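Local structure of aminopeptidase-like protein (Chaetomium thermophilum, 5JM6) at residues E52-P57 and C310-F315. The protein is probably a zinc-dependent aminopeptidase of the M18 family that assembles as a dodecamer. Sequence-based numbering, arbitrary orientation.
Sequences EHFTQP and CSWAAF
The indole of W312 meets F54 at the edge of the phenyl ring. CH2 of W312 lies near the plane of that ring, 3.9 Å from F54 CD2. The two side chains cross obliquely and do not stack. The backbone of 52-57 also meets the indole: F54 O comes within 3.7 Å of W312 CH2, oblique to the ring. P57 approaches the same benzo end, with its CB 4.0 Å from W312 CZ2. The carbonyl carbon of P57 is 3.9 Å from W312 CZ2 and likewise sits oblique to the indole. F61 stacks on W312, Y58 meets it with planes about 60° apart, and H320 packs edge-to-face with F54.

CG of W312 stands anti to the backbone N (chi1 -174°), which carries the indole out from helix 305-320 to the start of helix 55-64. No hydrogen bond joins the two segments, but NE1 of the buried W312 is hydrogen-bonded to Y74 OH. Replacing W312 with an alanine is likely to open a gap beside F54, P57 and F61 and leave Y74 OH without this partner.

The contact is aromatic and apolar packing of the 3-10 turn at F54 and the start of helix 55-64 against helix 305-320. That helix lies in the M18 peptidase domain and packs on strand 330-336 of the central mixed sheet. The W312 side chain is about 13 Å from a bound zinc ion, and the same helix carries the ligand D306 at its start, in the zinc site.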
# COMPACT_ATOMS: atom_id res chain seq x y z
N GLU A 52 -35.93 -42.44 -16.33
CA GLU A 52 -36.98 -41.55 -15.84
C GLU A 52 -37.79 -42.16 -14.70
O GLU A 52 -38.39 -41.44 -13.91
CB GLU A 52 -37.92 -41.15 -16.98
CG GLU A 52 -38.35 -42.29 -17.89
CD GLU A 52 -37.36 -42.55 -19.01
OE1 GLU A 52 -36.16 -42.25 -18.84
OE2 GLU A 52 -37.78 -43.06 -20.07
N HIS A 53 -37.80 -43.49 -14.61
CA HIS A 53 -38.58 -44.16 -13.58
C HIS A 53 -37.99 -43.98 -12.18
O HIS A 53 -38.60 -44.37 -11.19
CB HIS A 53 -38.74 -45.65 -13.89
CG HIS A 53 -39.61 -45.93 -15.08
ND1 HIS A 53 -39.43 -47.03 -15.89
CD2 HIS A 53 -40.66 -45.25 -15.59
CE1 HIS A 53 -40.34 -47.02 -16.85
NE2 HIS A 53 -41.10 -45.95 -16.69
N PHE A 54 -36.79 -43.41 -12.10
CA PHE A 54 -36.18 -43.12 -10.80
C PHE A 54 -36.30 -41.66 -10.36
O PHE A 54 -35.89 -41.32 -9.25
CB PHE A 54 -34.72 -43.54 -10.80
CG PHE A 54 -34.52 -45.02 -10.91
CD1 PHE A 54 -34.44 -45.62 -12.15
CD2 PHE A 54 -34.45 -45.80 -9.78
CE1 PHE A 54 -34.28 -46.99 -12.26
CE2 PHE A 54 -34.29 -47.17 -9.88
CZ PHE A 54 -34.20 -47.76 -11.12
N THR A 55 -36.88 -40.81 -11.20
CA THR A 55 -36.91 -39.38 -10.90
C THR A 55 -37.75 -39.06 -9.67
O THR A 55 -37.26 -38.42 -8.73
CB THR A 55 -37.43 -38.56 -12.10
OG1 THR A 55 -36.62 -38.82 -13.25
CG2 THR A 55 -37.36 -37.07 -11.78
N GLN A 56 -39.01 -39.47 -9.65
CA GLN A 56 -39.85 -39.19 -8.48
C GLN A 56 -39.45 -39.99 -7.23
O GLN A 56 -39.51 -39.45 -6.13
CB GLN A 56 -41.33 -39.41 -8.79
CG GLN A 56 -42.25 -38.94 -7.66
CD GLN A 56 -42.62 -37.46 -7.77
OE1 GLN A 56 -42.47 -36.85 -8.83
NE2 GLN A 56 -43.11 -36.89 -6.67
N PRO A 57 -39.07 -41.28 -7.38
CA PRO A 57 -38.56 -41.94 -6.16
C PRO A 57 -37.35 -41.23 -5.54
O PRO A 57 -37.27 -41.16 -4.31
CB PRO A 57 -38.19 -43.34 -6.65
CG PRO A 57 -39.14 -43.59 -7.77
CD PRO A 57 -39.30 -42.26 -8.46
N CYS A 310 -25.20 -39.97 -5.34
CA CYS A 310 -24.45 -41.15 -5.76
C CYS A 310 -24.74 -42.34 -4.85
O CYS A 310 -24.79 -43.48 -5.30
CB CYS A 310 -22.94 -40.87 -5.80
SG CYS A 310 -22.38 -39.84 -7.17
N SER A 311 -24.93 -42.06 -3.56
CA SER A 311 -25.23 -43.12 -2.61
C SER A 311 -26.58 -43.76 -2.91
O SER A 311 -26.69 -44.99 -2.93
CB SER A 311 -25.22 -42.58 -1.18
OG SER A 311 -23.91 -42.26 -0.77
N TRP A 312 -27.60 -42.94 -3.14
CA TRP A 312 -28.93 -43.47 -3.40
C TRP A 312 -28.96 -44.31 -4.67
O TRP A 312 -29.60 -45.36 -4.70
CB TRP A 312 -29.96 -42.34 -3.49
CG TRP A 312 -31.36 -42.84 -3.62
CD1 TRP A 312 -32.17 -43.28 -2.61
CD2 TRP A 312 -32.12 -42.95 -4.83
NE1 TRP A 312 -33.39 -43.66 -3.12
CE2 TRP A 312 -33.39 -43.47 -4.48
CE3 TRP A 312 -31.86 -42.67 -6.17
CZ2 TRP A 312 -34.38 -43.70 -5.42
CZ3 TRP A 312 -32.85 -42.91 -7.10
CH2 TRP A 312 -34.10 -43.42 -6.72
N ALA A 313 -28.27 -43.85 -5.70
CA ALA A 313 -28.22 -44.57 -6.96
C ALA A 313 -27.47 -45.89 -6.80
O ALA A 313 -27.84 -46.90 -7.40
CB ALA A 313 -27.56 -43.72 -8.04
N ALA A 314 -26.42 -45.88 -5.98
CA ALA A 314 -25.67 -47.10 -5.69
C ALA A 314 -26.55 -48.09 -4.94
O ALA A 314 -26.60 -49.28 -5.28
CB ALA A 314 -24.43 -46.78 -4.88
N PHE A 315 -27.25 -47.60 -3.92
CA PHE A 315 -28.18 -48.41 -3.15
C PHE A 315 -29.24 -49.04 -4.05
O PHE A 315 -29.49 -50.24 -3.96
CB PHE A 315 -28.84 -47.55 -2.06
CG PHE A 315 -29.90 -48.27 -1.26
CD1 PHE A 315 -29.55 -49.16 -0.26
CD2 PHE A 315 -31.24 -48.03 -1.50
CE1 PHE A 315 -30.53 -49.81 0.48
CE2 PHE A 315 -32.22 -48.67 -0.77
CZ PHE A 315 -31.86 -49.56 0.22